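Local coordinates for protein AlyQ (Persicobacter sp. CCB-QB2, PDB 5XNR) that probably cleaves alginate by beta-elimination through its lyase domain and carries a CBM32 carbohydrate-binding module on the same chain, at residues Ile226-Thr231 against Asp352-Lys357; Thr233-Val238 against Ile306-Asn311; Asn159-Thr164 against Leu215-Glu220. All coordinates share one frame; numbering follows the deposited sequence.

Interaction 1 (Ile226-Thr231 against Asp352-Lys357); sequences IYWTTT and DQSYFK
Trp228 lies across Ser354 and exchanges two main-chain hydrogen bonds with it: Trp228 N to Ser354 O (2.6 Å) and Ser354 N to Trp228 O (2.7 Å). Opposite Trp228, two residues, Gln353 and Ser354, form a G1 beta bulge just before strand 355-358. From CB, 4.0 Å from Ser354 O, the tryptophan places CG between its backbone N and carbonyl carbon (chi1 41°), which swings the indole over the Ser354 carbonyl. CD1 comes to 3.2 Å from Ser354 O, which lies over one face toward the rim. NE1 passes Tyr355 CA and gives its hydrogen bond to Glu217. On the benzo ring, CZ3 and CH2 meet Ser354 OG, while Ser354 CB makes a CH-pi contact 3.9 Å from the six-membered centroid. Trp228 CZ2 sits over the centre of the Phe356 ring, 3.4 Å from Phe356 CE2, the Trp228 and Phe356 rings 47° apart. The Gln353 amide covers a face of Tyr227, NE2 standing 3.8 Å above the ring plane. Tyr355-Lys357 opens a sequence consistent with the YFKxGxYxQ motif of PL7 lyases. With its N-H turned to Glu217, the indole receives Ser354 O, OG and CB over its carbon surface; bond and packing together would restrict its rotation.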
loop_
_atom_site.group_PDB
_atom_site.type_symbol
_atom_site.label_atom_id
_atom_site.label_comp_id
_atom_site.label_asym_id
_atom_site.label_seq_id
_atom_site.Cartn_x
_atom_site.Cartn_y
_atom_site.Cartn_z
ATOM N N ILE A 226 13.560 -27.104 5.050
ATOM C CA ILE A 226 13.075 -27.519 6.372
ATOM C C ILE A 226 11.722 -28.186 6.191
ATOM O O ILE A 226 10.941 -27.779 5.314
ATOM C CB ILE A 226 12.918 -26.343 7.353
ATOM C CG1 ILE A 226 12.776 -26.836 8.803
ATOM C CG2 ILE A 226 11.755 -25.463 6.920
ATOM C CD1 ILE A 226 12.817 -25.751 9.861
ATOM N N TYR A 227 11.485 -29.185 7.039
ATOM C CA TYR A 227 10.185 -29.820 7.168
ATOM C C TYR A 227 9.845 -29.857 8.651
ATOM O O TYR A 227 10.712 -30.172 9.436
ATOM C CB TYR A 227 10.172 -31.232 6.583
ATOM C CG TYR A 227 10.442 -31.307 5.104
ATOM C CD1 TYR A 227 9.450 -31.040 4.172
ATOM C CD2 TYR A 227 11.695 -31.666 4.632
ATOM C CE1 TYR A 227 9.697 -31.134 2.806
ATOM C CE2 TYR A 227 11.965 -31.753 3.273
ATOM C CZ TYR A 227 10.962 -31.485 2.353
ATOM O OH TYR A 227 11.241 -31.549 1.011
ATOM N N TRP A 228 8.611 -29.497 9.010
ATOM C CA TRP A 228 8.145 -29.579 10.405
ATOM C C TRP A 228 6.805 -30.336 10.428
ATOM O O TRP A 228 6.315 -30.779 9.378
ATOM C CB TRP A 228 8.094 -28.181 11.074
ATOM C CG TRP A 228 7.564 -27.046 10.242
ATOM C CD1 TRP A 228 8.297 -26.181 9.485
ATOM C CD2 TRP A 228 6.189 -26.623 10.104
ATOM N NE1 TRP A 228 7.477 -25.279 8.865
ATOM C CE2 TRP A 228 6.179 -25.525 9.223
ATOM C CE3 TRP A 228 4.969 -27.057 10.635
ATOM C CZ2 TRP A 228 5.002 -24.863 8.866
ATOM C CZ3 TRP A 228 3.804 -26.414 10.274
ATOM C CH2 TRP A 228 3.822 -25.333 9.398
ATOM N N THR A 229 6.214 -30.482 11.613
ATOM C CA THR A 229 4.939 -31.212 11.757
ATOM C C THR A 229 3.885 -30.317 12.430
ATOM O O THR A 229 4.216 -29.290 13.028
ATOM C CB THR A 229 5.145 -32.508 12.555
ATOM O OG1 THR A 229 4.901 -32.286 13.943
ATOM C CG2 THR A 229 6.545 -33.061 12.404
ATOM N N THR A 230 2.626 -30.759 12.374
ATOM C CA THR A 230 1.529 -30.042 13.028
ATOM C C THR A 230 1.629 -30.154 14.561
ATOM O O THR A 230 0.842 -29.530 15.276
ATOM C CB THR A 230 0.167 -30.513 12.496
ATOM O OG1 THR A 230 -0.019 -31.913 12.729
ATOM C CG2 THR A 230 -0.009 -30.211 11.020
ATOM N N THR A 231 2.600 -30.893 15.087
ATOM C CA THR A 231 2.760 -31.009 16.549
ATOM C C THR A 231 3.608 -29.836 17.062
ATOM O O THR A 231 4.676 -29.575 16.534
ATOM C CB THR A 231 3.357 -32.377 16.912
ATOM O OG1 THR A 231 2.511 -33.349 16.294
ATOM C CG2 THR A 231 3.464 -32.648 18.403
ATOM N N ASP A 352 2.793 -34.317 8.728
ATOM C CA ASP A 352 4.225 -33.995 8.845
ATOM C C ASP A 352 4.704 -33.465 7.487
ATOM O O ASP A 352 3.882 -33.180 6.582
ATOM C CB ASP A 352 5.023 -35.192 9.376
ATOM C CG ASP A 352 4.989 -36.419 8.477
ATOM O OD1 ASP A 352 4.646 -36.268 7.283
ATOM O OD2 ASP A 352 5.318 -37.523 8.977
ATOM N N GLN A 353 6.020 -33.307 7.371
ATOM C CA GLN A 353 6.673 -32.852 6.136
ATOM C C GLN A 353 6.084 -31.492 5.723
ATOM O O GLN A 353 5.830 -31.256 4.543
ATOM C CB GLN A 353 6.572 -33.925 5.039
ATOM C CG GLN A 353 7.444 -35.157 5.303
ATOM C CD GLN A 353 8.938 -34.910 5.215
ATOM O OE1 GLN A 353 9.609 -34.613 6.209
ATOM N NE2 GLN A 353 9.481 -35.014 4.010
ATOM N N SER A 354 5.897 -30.609 6.710
ATOM C CA SER A 354 5.218 -29.353 6.506
ATOM C C SER A 354 6.217 -28.185 6.485
ATOM O O SER A 354 7.214 -28.196 7.214
ATOM C CB SER A 354 4.174 -29.138 7.561
ATOM O OG SER A 354 3.549 -27.864 7.388
ATOM N N TYR A 355 5.902 -27.162 5.681
ATOM C CA TYR A 355 6.738 -25.949 5.564
ATOM C C TYR A 355 5.857 -24.763 5.144
ATOM O O TYR A 355 4.753 -24.973 4.695
ATOM C CB TYR A 355 7.877 -26.179 4.570
ATOM C CG TYR A 355 7.412 -26.642 3.216
ATOM C CD1 TYR A 355 7.208 -27.984 2.962
ATOM C CD2 TYR A 355 7.154 -25.743 2.193
ATOM C CE1 TYR A 355 6.787 -28.422 1.715
ATOM C CE2 TYR A 355 6.719 -26.163 0.945
ATOM C CZ TYR A 355 6.528 -27.509 0.705
ATOM O OH TYR A 355 6.081 -27.953 -0.507
ATOM N N PHE A 356 6.346 -23.540 5.340
ATOM C CA PHE A 356 5.681 -22.328 4.911
ATOM C C PHE A 356 6.220 -21.818 3.564
ATOM O O PHE A 356 7.349 -22.118 3.163
ATOM C CB PHE A 356 5.911 -21.206 5.918
ATOM C CG PHE A 356 5.237 -21.399 7.249
ATOM C CD1 PHE A 356 3.864 -21.545 7.330
ATOM C CD2 PHE A 356 5.982 -21.424 8.418
ATOM C CE1 PHE A 356 3.238 -21.741 8.549
ATOM C CE2 PHE A 356 5.354 -21.603 9.640
ATOM C CZ PHE A 356 3.982 -21.756 9.703
ATOM N N LYS A 357 5.362 -21.081 2.860
ATOM C CA LYS A 357 5.717 -20.294 1.696
ATOM C C LYS A 357 5.100 -18.908 1.848
ATOM O O LYS A 357 3.965 -18.792 2.327
ATOM C CB LYS A 357 5.174 -20.878 0.395
ATOM C CG LYS A 357 5.643 -22.288 0.077
ATOM C CD LYS A 357 5.352 -22.722 -1.358
ATOM C CE LYS A 357 6.575 -22.742 -2.253
ATOM N NZ LYS A 357 6.371 -23.627 -3.428
#

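Interaction 2 (Thr233-Val238 against Ile306-Asn311); sequences THVVYV and IFEVIN
Ile306, Val236 and His234 have the most surface covered where strands 233-244 and 302-310 run side by side as an antiparallel ladder, in one sheet of the beta-sandwich (jelly-roll) lyase domain. The strand axes lie 4.7 Å apart at 176°, so the pairing is almost exactly antiparallel. Two hydrogen-bonded pairs, His234 with Val309 and Val236 with Phe307, supply four backbone bonds; the straightest is Val309 N to His234 O (2.7 Å, 171° at the hydrogen). Side chains alternate strictly. Ile306 shares a face with Val235 and Tyr237, under helix 324-330: its CG1 reaches the edge of the Tyr237 ring, in plane, 3.8 Å from Tyr237 CD1, and its CG2 lies 3.9 Å from Val235 CG1. Val236 points to the other face, beside Phe307. Its CG1 stands between the backbone N and the carbonyl carbon (chi1 59°), which brings it 3.8 Å from Phe307 CB, the two side chains running the same way. His234 is on this face too, yet its ring is held mainly from elsewhere: NE2 bonds Thr231 O, ND1 bonds His391, and Trp228 stacks on the ring. Toward Val309 its side chain offers CB, 4.1 Å from Val309 O, and CD2 just farther; the main link is the backbone pair. CA-H...O contacts run from residues of the non-hydrogen-bonded pairs to carbonyls of the adjacent hydrogen-bonded ones, the shortest from Ile306 CA to Val236 O at 3.1 Å.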
loop_
_atom_site.group_PDB
_atom_site.type_symbol
_atom_site.label_atom_id
_atom_site.label_comp_id
_atom_site.label_asym_id
_atom_site.label_seq_id
_atom_site.Cartn_x
_atom_site.Cartn_y
_atom_site.Cartn_z
ATOM N N THR A 233 3.708 -25.554 18.301
ATOM C CA THR A 233 3.140 -24.314 17.918
ATOM C C THR A 233 3.967 -23.755 16.764
ATOM O O THR A 233 5.185 -23.635 16.884
ATOM C CB THR A 233 3.044 -23.372 19.119
ATOM O OG1 THR A 233 2.145 -24.002 20.029
ATOM C CG2 THR A 233 2.516 -22.003 18.767
ATOM N N HIS A 234 3.276 -23.423 15.668
ATOM C CA HIS A 234 3.897 -22.980 14.425
ATOM C C HIS A 234 3.117 -21.803 13.830
ATOM O O HIS A 234 1.915 -21.913 13.614
ATOM C CB HIS A 234 3.972 -24.148 13.443
ATOM C CG HIS A 234 4.601 -25.353 14.042
ATOM N ND1 HIS A 234 5.954 -25.442 14.234
ATOM C CD2 HIS A 234 4.068 -26.490 14.533
ATOM C CE1 HIS A 234 6.242 -26.598 14.807
ATOM N NE2 HIS A 234 5.103 -27.260 14.993
ATOM N N VAL A 235 3.816 -20.715 13.505
ATOM C CA VAL A 235 3.168 -19.484 13.156
ATOM C C VAL A 235 3.827 -18.884 11.915
ATOM O O VAL A 235 5.039 -18.905 11.791
ATOM C CB VAL A 235 3.255 -18.514 14.343
ATOM C CG1 VAL A 235 2.476 -17.236 14.115
ATOM C CG2 VAL A 235 2.805 -19.207 15.617
ATOM N N VAL A 236 3.010 -18.352 11.012
ATOM C CA VAL A 236 3.495 -17.398 9.999
ATOM C C VAL A 236 2.630 -16.138 10.090
ATOM O O VAL A 236 1.415 -16.228 10.081
ATOM C CB VAL A 236 3.496 -17.967 8.564
ATOM C CG1 VAL A 236 2.124 -18.423 8.097
ATOM C CG2 VAL A 236 4.062 -16.969 7.577
ATOM N N TYR A 237 3.291 -14.989 10.167
ATOM C CA TYR A 237 2.660 -13.706 10.076
ATOM C C TYR A 237 3.189 -12.991 8.841
ATOM O O TYR A 237 4.402 -13.029 8.590
ATOM C CB TYR A 237 2.956 -12.862 11.315
ATOM C CG TYR A 237 2.797 -11.374 11.134
ATOM C CD1 TYR A 237 1.605 -10.742 11.401
ATOM C CD2 TYR A 237 3.862 -10.591 10.724
ATOM C CE1 TYR A 237 1.468 -9.367 11.252
ATOM C CE2 TYR A 237 3.747 -9.219 10.555
ATOM C CZ TYR A 237 2.540 -8.602 10.829
ATOM O OH TYR A 237 2.422 -7.259 10.703
ATOM N N VAL A 238 2.277 -12.354 8.096
ATOM C CA VAL A 238 2.664 -11.585 6.919
ATOM C C VAL A 238 1.860 -10.286 6.900
ATOM O O VAL A 238 0.667 -10.331 7.009
ATOM C CB VAL A 238 2.426 -12.360 5.607
ATOM C CG1 VAL A 238 2.908 -11.560 4.405
ATOM C CG2 VAL A 238 3.054 -13.743 5.617
ATOM N N ILE A 306 -2.212 -14.115 9.888
ATOM C CA ILE A 306 -1.492 -15.157 10.626
ATOM C C ILE A 306 -2.141 -16.519 10.349
ATOM O O ILE A 306 -3.358 -16.656 10.438
ATOM C CB ILE A 306 -1.490 -14.834 12.125
ATOM C CG1 ILE A 306 -0.687 -13.564 12.406
ATOM C CG2 ILE A 306 -1.001 -16.023 12.930
ATOM C CD1 ILE A 306 -0.974 -12.947 13.750
ATOM N N PHE A 307 -1.343 -17.504 9.946
ATOM C CA PHE A 307 -1.715 -18.887 10.145
ATOM C C PHE A 307 -0.971 -19.372 11.389
ATOM O O PHE A 307 0.228 -19.110 11.526
ATOM C CB PHE A 307 -1.356 -19.769 8.954
ATOM C CG PHE A 307 -1.833 -19.330 7.594
ATOM C CD1 PHE A 307 -2.822 -18.375 7.429
ATOM C CD2 PHE A 307 -1.353 -19.966 6.461
ATOM C CE1 PHE A 307 -3.244 -18.000 6.163
ATOM C CE2 PHE A 307 -1.799 -19.619 5.191
ATOM C CZ PHE A 307 -2.738 -18.625 5.043
ATOM N N GLU A 308 -1.683 -20.044 12.292
ATOM C CA GLU A 308 -1.154 -20.502 13.595
ATOM C C GLU A 308 -1.575 -21.962 13.757
ATOM O O GLU A 308 -2.758 -22.232 13.736
ATOM C CB GLU A 308 -1.730 -19.634 14.716
ATOM C CG GLU A 308 -1.298 -19.964 16.140
ATOM C CD GLU A 308 -1.911 -19.034 17.185
ATOM O OE1 GLU A 308 -3.154 -18.965 17.239
ATOM O OE2 GLU A 308 -1.164 -18.349 17.912
ATOM N N VAL A 309 -0.625 -22.888 13.847
ATOM C CA VAL A 309 -0.969 -24.286 14.007
ATOM C C VAL A 309 -0.521 -24.728 15.402
ATOM O O VAL A 309 0.628 -24.524 15.781
ATOM C CB VAL A 309 -0.338 -25.158 12.910
ATOM C CG1 VAL A 309 -0.776 -26.608 13.053
ATOM C CG2 VAL A 309 -0.640 -24.632 11.509
ATOM N N ILE A 310 -1.440 -25.288 16.170
ATOM C CA ILE A 310 -1.145 -25.733 17.539
ATOM C C ILE A 310 -1.619 -27.180 17.683
ATOM O O ILE A 310 -2.790 -27.401 17.904
ATOM C CB ILE A 310 -1.825 -24.807 18.576
ATOM C CG1 ILE A 310 -1.458 -23.343 18.318
ATOM C CG2 ILE A 310 -1.516 -25.247 20.010
ATOM C CD1 ILE A 310 -1.870 -22.385 19.415
ATOM N N ASN A 311 -0.719 -28.138 17.498
ATOM C CA ASN A 311 -1.047 -29.564 17.636
ATOM C C ASN A 311 -2.226 -29.930 16.720
ATOM O O ASN A 311 -3.138 -30.636 17.119
ATOM C CB ASN A 311 -1.294 -29.934 19.107
ATOM C CG ASN A 311 -0.111 -29.625 20.008
ATOM O OD1 ASN A 311 1.016 -29.971 19.680
ATOM N ND2 ASN A 311 -0.345 -28.981 21.134
#

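Interaction 3 (Asn159-Thr164 against Leu215-Glu220); sequences NQWKIT and LRERKE
Trp161 packs its indole against Leu215 and Glu217 at the dense end of an antiparallel pairing between strands 161-164 and 211-217, in the sheet of the lyase domain that also holds strand 355-358. Its CG lies anti to the carbonyl carbon (chi1 -54°), which brings the benzo ring obliquely to the opposite backbone, CE3 reaching 3.2 Å from Glu217 N and 3.6 Å from Leu215 CB. Leu215 CD1 covers one ring face and Glu217 CG the opposite one. With an alanine here, a gap would probably open between Leu215 and the Glu217 methylenes, both stripped of their aromatic partner. Lys162 and Arg216 form the next pair along the strands, with Arg216 N to Lys162 O at 2.8 Å. Past Glu217 the pairing loosens: Arg218 N still reaches Gln160 O (2.8 Å), but from 44° out of the carbonyl plane. Beyond it, water takes over. One water accepts from Gln160 NE2 and donates to Glu217 OE2 and Arg218 O, each at 2.7 Å; another donates to exposed Glu220 OE1 and only weakly to Gln160 OE1. Glu217 thus joins both regimes: its methylenes serve the aromatic packing, while OE2 is held by water and His391 and OE1 by Phe356 N and Trp228 NE1.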
loop_
_atom_site.group_PDB
_atom_site.type_symbol
_atom_site.label_atom_id
_atom_site.label_comp_id
_atom_site.label_asym_id
_atom_site.label_seq_id
_atom_site.Cartn_x
_atom_site.Cartn_y
_atom_site.Cartn_z
ATOM N N ASN A 159 18.961 -16.158 5.095
ATOM C CA ASN A 159 19.317 -17.558 4.916
ATOM C C ASN A 159 18.073 -18.472 4.916
ATOM O O ASN A 159 18.098 -19.545 4.278
ATOM C CB ASN A 159 20.242 -18.035 6.042
ATOM C CG ASN A 159 21.592 -17.345 6.055
ATOM O OD1 ASN A 159 22.193 -17.138 5.005
ATOM N ND2 ASN A 159 22.089 -17.017 7.236
ATOM N N GLN A 160 16.994 -18.040 5.601
ATOM C CA GLN A 160 15.866 -18.908 6.041
ATOM C C GLN A 160 14.864 -19.128 4.895
ATOM O O GLN A 160 13.878 -19.803 5.077
ATOM C CB GLN A 160 15.199 -18.294 7.281
ATOM C CG GLN A 160 14.071 -19.108 7.892
ATOM C CD GLN A 160 13.681 -18.732 9.304
ATOM O OE1 GLN A 160 13.956 -17.646 9.801
ATOM N NE2 GLN A 160 12.979 -19.632 9.964
ATOM N N TRP A 161 15.124 -18.594 3.710
ATOM C CA TRP A 161 14.249 -18.798 2.563
ATOM C C TRP A 161 15.089 -19.020 1.298
ATOM O O TRP A 161 16.280 -18.664 1.222
ATOM C CB TRP A 161 13.307 -17.597 2.412
ATOM C CG TRP A 161 12.541 -17.296 3.660
ATOM C CD1 TRP A 161 12.926 -16.499 4.702
ATOM C CD2 TRP A 161 11.276 -17.854 4.038
ATOM N NE1 TRP A 161 11.976 -16.497 5.686
ATOM C CE2 TRP A 161 10.950 -17.318 5.303
ATOM C CE3 TRP A 161 10.391 -18.738 3.427
ATOM C CZ2 TRP A 161 9.771 -17.641 5.958
ATOM C CZ3 TRP A 161 9.222 -19.050 4.073
ATOM C CH2 TRP A 161 8.924 -18.517 5.324
ATOM N N LYS A 162 14.439 -19.647 0.332
ATOM C CA LYS A 162 14.855 -19.663 -1.061
ATOM C C LYS A 162 13.688 -19.140 -1.893
ATOM O O LYS A 162 12.547 -19.254 -1.475
ATOM C CB LYS A 162 15.201 -21.075 -1.538
ATOM C CG LYS A 162 14.007 -22.015 -1.651
ATOM C CD LYS A 162 14.366 -23.435 -2.011
ATOM C CE LYS A 162 13.880 -23.858 -3.376
ATOM N NZ LYS A 162 13.866 -25.335 -3.469
ATOM N N ILE A 163 13.989 -18.612 -3.068
ATOM C CA ILE A 163 12.967 -18.116 -3.974
ATOM C C ILE A 163 12.895 -18.998 -5.230
ATOM O O ILE A 163 13.900 -19.587 -5.683
ATOM C CB ILE A 163 13.236 -16.648 -4.334
ATOM C CG1 ILE A 163 11.965 -15.963 -4.827
ATOM C CG2 ILE A 163 14.371 -16.508 -5.346
ATOM C CD1 ILE A 163 12.025 -14.451 -4.730
ATOM N N THR A 164 11.669 -19.094 -5.756
ATOM C CA THR A 164 11.398 -19.690 -7.038
ATOM C C THR A 164 10.791 -18.612 -7.937
ATOM O O THR A 164 9.844 -17.948 -7.569
ATOM C CB THR A 164 10.492 -20.921 -6.914
ATOM O OG1 THR A 164 11.153 -21.913 -6.126
ATOM C CG2 THR A 164 10.156 -21.536 -8.256
ATOM N N LEU A 215 8.731 -17.378 -1.825
ATOM C CA LEU A 215 9.745 -17.947 -0.892
ATOM C C LEU A 215 9.304 -19.316 -0.365
ATOM O O LEU A 215 8.156 -19.490 -0.051
ATOM C CB LEU A 215 9.937 -17.002 0.295
ATOM C CG LEU A 215 10.411 -15.592 -0.052
ATOM C CD1 LEU A 215 10.416 -14.695 1.188
ATOM C CD2 LEU A 215 11.793 -15.631 -0.701
ATOM N N ARG A 216 10.227 -20.274 -0.274
ATOM C CA ARG A 216 9.962 -21.531 0.404
ATOM C C ARG A 216 10.823 -21.582 1.684
ATOM O O ARG A 216 12.032 -21.321 1.682
ATOM C CB ARG A 216 10.224 -22.694 -0.560
ATOM C CG ARG A 216 9.814 -24.070 -0.042
ATOM C CD ARG A 216 10.973 -25.018 0.239
ATOM N NE ARG A 216 10.619 -26.437 0.380
ATOM C CZ ARG A 216 10.566 -27.108 1.533
ATOM N NH1 ARG A 216 10.729 -26.512 2.711
ATOM N NH2 ARG A 216 10.354 -28.402 1.493
ATOM N N GLU A 217 10.196 -21.909 2.791
ATOM C CA GLU A 217 10.895 -21.979 4.081
ATOM C C GLU A 217 12.116 -22.909 3.995
ATOM O O GLU A 217 12.083 -23.926 3.315
ATOM C CB GLU A 217 9.928 -22.473 5.148
ATOM C CG GLU A 217 10.417 -22.212 6.545
ATOM C CD GLU A 217 9.429 -22.584 7.637
ATOM O OE1 GLU A 217 8.289 -23.043 7.323
ATOM O OE2 GLU A 217 9.813 -22.401 8.803
ATOM N N ARG A 218 13.175 -22.517 4.690
ATOM C CA ARG A 218 14.403 -23.283 4.812
ATOM C C ARG A 218 14.823 -23.361 6.282
ATOM O O ARG A 218 14.282 -22.623 7.117
ATOM C CB ARG A 218 15.549 -22.597 4.068
ATOM C CG ARG A 218 15.347 -22.501 2.568
ATOM C CD ARG A 218 16.645 -22.817 1.860
ATOM N NE ARG A 218 16.795 -24.214 1.504
ATOM C CZ ARG A 218 17.836 -24.710 0.861
ATOM N NH1 ARG A 218 17.709 -25.856 0.218
ATOM N NH2 ARG A 218 18.979 -24.053 0.842
ATOM N N LYS A 219 15.836 -24.180 6.564
ATOM C CA LYS A 219 16.482 -24.131 7.867
ATOM C C LYS A 219 17.086 -22.746 8.067
ATOM O O LYS A 219 17.343 -22.033 7.099
ATOM C CB LYS A 219 17.572 -25.192 7.969
ATOM C CG LYS A 219 17.062 -26.610 7.770
ATOM C CD LYS A 219 17.952 -27.670 8.367
ATOM C CE LYS A 219 17.351 -29.051 8.233
ATOM N NZ LYS A 219 18.381 -30.088 8.451
ATOM N N GLU A 220 17.309 -22.367 9.316
ATOM C CA GLU A 220 17.710 -20.979 9.635
ATOM C C GLU A 220 19.149 -20.674 9.194
ATOM O O GLU A 220 19.524 -19.512 9.128
ATOM C CB GLU A 220 17.560 -20.710 11.133
ATOM C CG GLU A 220 16.111 -20.681 11.599
ATOM C CD GLU A 220 15.893 -20.394 13.078
ATOM O OE1 GLU A 220 15.585 -19.225 13.394
ATOM O OE2 GLU A 220 16.043 -21.337 13.916
HETATM O O HOH W 1 12.479 -22.191 9.136
HETATM O O HOH W 2 16.184 -16.933 12.275
#

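Interactions 2 and 3 are buried strand pairings, whereas interaction 1 is only partly buried and joins a loop to the start of a strand through a single bridge. Interaction 2 belongs to one sheet of the lyase domain; interactions 1 and 3 meet the other, where strands 355-358 and 211-217 are neighbours. There Glu217 OE1 of interaction 3 accepts from both Phe356 N and Trp228 NE1, joining both segments of interaction 1. Interaction 1 in turn spans to interaction 2, Phe356 CE1 lying 3.5 Å from Val236 CG1. Interactions 2 and 3 do not touch, their centres about 17 Å apart. The chemistry follows position: regular ladder and aliphatic contacts in interaction 2, aromatic faces in interaction 1, and water-linked carboxylates at the edge of interaction 3.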